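Local coordinates for protein putative TIM-barrel metal-dependent hydrolase (Mycobacterium avium subsp. paratuberculosis S397, PDB 4DZI) that probably hydrolyses a still unidentified substrate as a TIM-barrel amidohydrolase, with two metal ions, here cadmium, bound at its active site, at residues C[136-150]-C[166-180]. Residues are numbered along the deposited sequence; the frame is centred on the assembly and turned at random.
Sequences IEATMASVHAFNLWL and APIVSLADPTRAVEE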
# COMPACT_ATOMS: atom_id res chain seq x y z
N ILE C 136 -21.68 -6.67 -14.73
CA ILE C 136 -21.12 -8.02 -14.79
C ILE C 136 -21.41 -8.72 -16.13
O ILE C 136 -20.53 -9.33 -16.76
CB ILE C 136 -21.66 -8.89 -13.65
CG1 ILE C 136 -21.42 -8.21 -12.29
CG2 ILE C 136 -21.07 -10.30 -13.69
CD1 ILE C 136 -19.97 -8.15 -11.90
N GLU C 137 -22.64 -8.61 -16.62
CA GLU C 137 -22.95 -9.23 -17.91
C GLU C 137 -22.15 -8.60 -19.05
O GLU C 137 -21.69 -9.31 -19.95
CB GLU C 137 -24.46 -9.14 -18.22
CG GLU C 137 -25.31 -10.03 -17.34
CD GLU C 137 -26.78 -9.99 -17.70
OE1 GLU C 137 -27.29 -8.92 -18.11
OE2 GLU C 137 -27.45 -11.04 -17.55
N ALA C 138 -22.02 -7.27 -19.06
CA ALA C 138 -21.24 -6.61 -20.12
C ALA C 138 -19.76 -6.99 -20.01
O ALA C 138 -19.06 -7.11 -21.01
CB ALA C 138 -21.41 -5.09 -20.07
N THR C 139 -19.27 -7.14 -18.78
CA THR C 139 -17.89 -7.61 -18.54
C THR C 139 -17.64 -8.95 -19.22
O THR C 139 -16.70 -9.09 -20.01
CB THR C 139 -17.57 -7.76 -17.03
OG1 THR C 139 -17.52 -6.47 -16.43
CG2 THR C 139 -16.21 -8.43 -16.83
N MET C 140 -18.49 -9.93 -18.93
CA MET C 140 -18.28 -11.27 -19.46
C MET C 140 -18.42 -11.31 -20.97
O MET C 140 -17.64 -11.99 -21.65
CB MET C 140 -19.26 -12.29 -18.81
CG MET C 140 -19.18 -12.37 -17.30
SD MET C 140 -17.54 -12.61 -16.58
CE MET C 140 -17.27 -14.34 -16.86
N ALA C 141 -19.40 -10.59 -21.52
CA ALA C 141 -19.57 -10.59 -22.97
C ALA C 141 -18.41 -9.88 -23.65
O ALA C 141 -18.02 -10.23 -24.78
CB ALA C 141 -20.88 -9.93 -23.35
N SER C 142 -17.87 -8.85 -22.99
CA SER C 142 -16.84 -8.06 -23.62
C SER C 142 -15.51 -8.82 -23.58
O SER C 142 -14.73 -8.72 -24.51
CB SER C 142 -16.65 -6.67 -22.94
OG SER C 142 -17.82 -5.85 -23.07
N VAL C 143 -15.27 -9.56 -22.48
CA VAL C 143 -14.06 -10.35 -22.40
C VAL C 143 -14.15 -11.45 -23.48
O VAL C 143 -13.18 -11.72 -24.19
CB VAL C 143 -13.89 -10.95 -20.98
CG1 VAL C 143 -12.90 -12.09 -20.96
CG2 VAL C 143 -13.47 -9.85 -19.99
N HIS C 144 -15.33 -12.05 -23.66
CA HIS C 144 -15.42 -13.08 -24.70
C HIS C 144 -15.18 -12.50 -26.09
O HIS C 144 -14.42 -13.09 -26.89
CB HIS C 144 -16.76 -13.86 -24.61
CG HIS C 144 -16.81 -15.02 -25.54
ND1 HIS C 144 -15.91 -16.03 -25.47
CD2 HIS C 144 -17.65 -15.31 -26.61
CE1 HIS C 144 -16.18 -16.93 -26.44
NE2 HIS C 144 -17.25 -16.49 -27.13
N ALA C 145 -15.77 -11.34 -26.38
CA ALA C 145 -15.59 -10.68 -27.69
C ALA C 145 -14.11 -10.42 -27.95
O ALA C 145 -13.58 -10.71 -29.03
CB ALA C 145 -16.34 -9.35 -27.70
N PHE C 146 -13.44 -9.90 -26.93
CA PHE C 146 -12.03 -9.62 -27.01
C PHE C 146 -11.20 -10.89 -27.31
O PHE C 146 -10.28 -10.85 -28.13
CB PHE C 146 -11.54 -9.00 -25.68
CG PHE C 146 -10.03 -8.83 -25.62
CD1 PHE C 146 -9.43 -7.76 -26.25
CD2 PHE C 146 -9.23 -9.77 -24.98
CE1 PHE C 146 -8.05 -7.59 -26.20
CE2 PHE C 146 -7.84 -9.64 -24.97
CZ PHE C 146 -7.26 -8.53 -25.59
N ASN C 147 -11.51 -11.97 -26.60
CA ASN C 147 -10.77 -13.21 -26.76
C ASN C 147 -10.98 -13.77 -28.17
O ASN C 147 -10.05 -14.31 -28.75
CB ASN C 147 -11.24 -14.21 -25.71
CG ASN C 147 -10.74 -13.87 -24.32
OD1 ASN C 147 -9.84 -13.05 -24.15
ND2 ASN C 147 -11.30 -14.55 -23.32
N LEU C 148 -12.19 -13.63 -28.71
CA LEU C 148 -12.45 -14.04 -30.10
C LEU C 148 -11.59 -13.20 -31.06
O LEU C 148 -10.97 -13.73 -31.98
CB LEU C 148 -13.94 -13.89 -30.44
CG LEU C 148 -14.92 -14.90 -29.80
CD1 LEU C 148 -16.38 -14.51 -29.99
CD2 LEU C 148 -14.66 -16.27 -30.39
N TRP C 149 -11.58 -11.88 -30.85
CA TRP C 149 -10.75 -11.01 -31.65
C TRP C 149 -9.28 -11.42 -31.56
O TRP C 149 -8.54 -11.43 -32.55
CB TRP C 149 -10.93 -9.53 -31.23
CG TRP C 149 -9.77 -8.77 -31.80
CD1 TRP C 149 -9.60 -8.36 -33.12
CD2 TRP C 149 -8.48 -8.49 -31.14
NE1 TRP C 149 -8.38 -7.82 -33.30
CE2 TRP C 149 -7.65 -7.84 -32.12
CE3 TRP C 149 -7.98 -8.67 -29.83
CZ2 TRP C 149 -6.35 -7.42 -31.85
CZ3 TRP C 149 -6.66 -8.22 -29.55
CH2 TRP C 149 -5.87 -7.62 -30.55
N LEU C 150 -8.85 -11.75 -30.34
CA LEU C 150 -7.42 -12.03 -30.11
C LEU C 150 -7.00 -13.30 -30.84
O LEU C 150 -5.93 -13.36 -31.45
CB LEU C 150 -7.16 -12.19 -28.61
CG LEU C 150 -5.73 -12.50 -28.19
CD1 LEU C 150 -4.74 -11.39 -28.51
CD2 LEU C 150 -5.76 -12.78 -26.67
N ALA C 166 -2.25 -14.28 -24.75
CA ALA C 166 -2.99 -14.63 -23.57
C ALA C 166 -4.38 -13.99 -23.54
O ALA C 166 -4.51 -12.76 -23.48
CB ALA C 166 -2.19 -14.19 -22.33
N PRO C 167 -5.45 -14.81 -23.56
CA PRO C 167 -6.79 -14.25 -23.49
C PRO C 167 -7.06 -13.78 -22.05
O PRO C 167 -6.32 -14.14 -21.13
CB PRO C 167 -7.71 -15.44 -23.81
CG PRO C 167 -6.90 -16.64 -23.40
CD PRO C 167 -5.45 -16.29 -23.67
N ILE C 168 -8.11 -12.99 -21.88
CA ILE C 168 -8.49 -12.52 -20.53
C ILE C 168 -9.55 -13.43 -19.95
O ILE C 168 -10.47 -13.84 -20.67
CB ILE C 168 -9.01 -11.07 -20.58
CG1 ILE C 168 -7.91 -10.11 -21.04
CG2 ILE C 168 -9.53 -10.64 -19.20
CD1 ILE C 168 -8.40 -8.71 -21.35
N VAL C 169 -9.44 -13.76 -18.67
CA VAL C 169 -10.54 -14.43 -17.96
C VAL C 169 -10.99 -13.49 -16.85
O VAL C 169 -10.16 -13.08 -16.03
CB VAL C 169 -10.13 -15.77 -17.36
CG1 VAL C 169 -11.27 -16.34 -16.51
CG2 VAL C 169 -9.79 -16.73 -18.51
N SER C 170 -12.26 -13.09 -16.89
CA SER C 170 -12.85 -12.38 -15.76
C SER C 170 -13.57 -13.39 -14.88
O SER C 170 -14.35 -14.23 -15.37
CB SER C 170 -13.85 -11.32 -16.20
OG SER C 170 -14.51 -10.77 -15.04
N LEU C 171 -13.36 -13.28 -13.58
CA LEU C 171 -14.09 -14.10 -12.62
C LEU C 171 -15.39 -13.41 -12.13
O LEU C 171 -15.98 -13.89 -11.15
CB LEU C 171 -13.21 -14.37 -11.41
CG LEU C 171 -12.03 -15.29 -11.71
CD1 LEU C 171 -11.01 -15.32 -10.59
CD2 LEU C 171 -12.56 -16.67 -12.01
N ALA C 172 -15.83 -12.33 -12.79
CA ALA C 172 -16.96 -11.54 -12.29
C ALA C 172 -18.22 -12.38 -12.15
O ALA C 172 -18.99 -12.18 -11.22
CB ALA C 172 -17.21 -10.30 -13.15
N ASP C 173 -18.43 -13.29 -13.09
CA ASP C 173 -19.51 -14.29 -12.97
C ASP C 173 -18.81 -15.64 -13.01
O ASP C 173 -18.34 -16.06 -14.08
CB ASP C 173 -20.45 -14.13 -14.16
CG ASP C 173 -21.53 -15.23 -14.23
OD1 ASP C 173 -21.32 -16.36 -13.76
OD2 ASP C 173 -22.60 -14.94 -14.81
N PRO C 174 -18.67 -16.31 -11.85
CA PRO C 174 -17.75 -17.43 -11.88
C PRO C 174 -18.20 -18.64 -12.69
O PRO C 174 -17.36 -19.43 -13.11
CB PRO C 174 -17.61 -17.83 -10.40
CG PRO C 174 -17.89 -16.57 -9.66
CD PRO C 174 -18.95 -15.86 -10.47
N THR C 175 -19.50 -18.80 -12.90
CA THR C 175 -20.01 -19.89 -13.73
C THR C 175 -19.69 -19.61 -15.19
O THR C 175 -19.18 -20.49 -15.90
CB THR C 175 -21.52 -20.01 -13.58
OG1 THR C 175 -21.81 -20.46 -12.26
CG2 THR C 175 -22.09 -21.00 -14.59
N ARG C 176 -19.97 -18.38 -15.62
CA ARG C 176 -19.61 -17.97 -16.98
C ARG C 176 -18.08 -17.98 -17.18
O ARG C 176 -17.61 -18.26 -18.28
CB ARG C 176 -20.24 -16.64 -17.35
CG ARG C 176 -19.88 -16.13 -18.73
CD ARG C 176 -20.50 -16.97 -19.83
NE ARG C 176 -19.86 -16.74 -21.13
CZ ARG C 176 -20.15 -15.73 -21.94
NH1 ARG C 176 -21.07 -14.83 -21.60
NH2 ARG C 176 -19.52 -15.62 -23.11
N ALA C 177 -17.32 -17.71 -16.10
CA ALA C 177 -15.86 -17.75 -16.18
C ALA C 177 -15.33 -19.16 -16.51
O ALA C 177 -14.34 -19.30 -17.24
CB ALA C 177 -15.25 -17.23 -14.87
N VAL C 178 -15.96 -20.19 -15.94
CA VAL C 178 -15.59 -21.57 -16.24
C VAL C 178 -15.86 -21.85 -17.73
O VAL C 178 -15.04 -22.48 -18.40
CB VAL C 178 -16.31 -22.61 -15.34
CG1 VAL C 178 -16.05 -24.01 -15.88
CG2 VAL C 178 -15.84 -22.54 -13.89
N GLU C 179 -16.96 -21.34 -18.26
CA GLU C 179 -17.19 -21.42 -19.71
C GLU C 179 -16.12 -20.71 -20.52
O GLU C 179 -15.72 -21.19 -21.56
CB GLU C 179 -18.55 -20.87 -20.11
CG GLU C 179 -19.70 -21.68 -19.55
CD GLU C 179 -21.04 -21.07 -19.90
OE1 GLU C 179 -21.14 -20.44 -20.98
OE2 GLU C 179 -21.98 -21.21 -19.09
N GLU C 180 -15.71 -19.52 -20.09
CA GLU C 180 -14.65 -18.83 -20.83
C GLU C 180 -13.35 -19.63 -20.79
O GLU C 180 -12.64 -19.71 -21.77
CB GLU C 180 -14.41 -17.42 -20.26
CG GLU C 180 -13.60 -16.57 -21.24
CD GLU C 180 -14.41 -16.19 -22.47
OE1 GLU C 180 -15.64 -15.95 -22.34
OE2 GLU C 180 -13.82 -16.10 -23.57
O HOH W 1 -16.19 -14.24 -20.40
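Asn147, His144 and Glu180 join two neighbouring helices of this amidohydrolase TIM barrel, whose segments 136-150 and 174-180 run nearly parallel (5° apart). Between them runs the chain 166-173, which follows strand 163-165. Asn147 reads the backbone of that run with both ends of its amide: OD1 accepts from Ile168 N at 2.9 Å, while ND2 donates to Ile168 O, in the amide plane and almost straight at 171°. An asparagine suits the place because one flat group both gives and takes.

The same ND2 also donates to Glu180 OE2, reaching it from above the carboxylate plane. His144 ND1 meets this oxygen at 2.8 Å, in the ring plane and on the syn lone pair. Glu180 OE2 thus takes two N-H bonds, and ND1 carries the proton of one. His144 swings CG anti to its backbone N (chi1 -173°), which carries the ring across to Glu180; Leu148 CG covers one ring face, and Phe183 meets the ring edge-to-face. Arg176 NH2 lies 3.6 Å from His144 CB and pairs at long range, out of the guanidinium plane, with Glu180 OE1, as NE does with Glu179.

Mostly apolar side chains meet in the rest. Ile168 CD1 packs 3.8 Å from Phe146 CE2, whose ring stacks on Phe23. The unbranched chain of Met140, bent at chi2 and chi3, can curl into the start of helix 174-186, where CE lies 3.3 Å from Ser170 O and also touches Asp173 O, Arg176 CG and Ala177; SD accepts weakly from Asp173 N. Small Ala172 leaves room for Ile136 CD1.

Asp173, whose CB also touches Met140 CG, N-caps that helix, OD1 accepting from Arg176 N and weakly from Thr175 N. A water completes the join, donating to Met140 O and, at 2.6 Å, to Glu180 OE1.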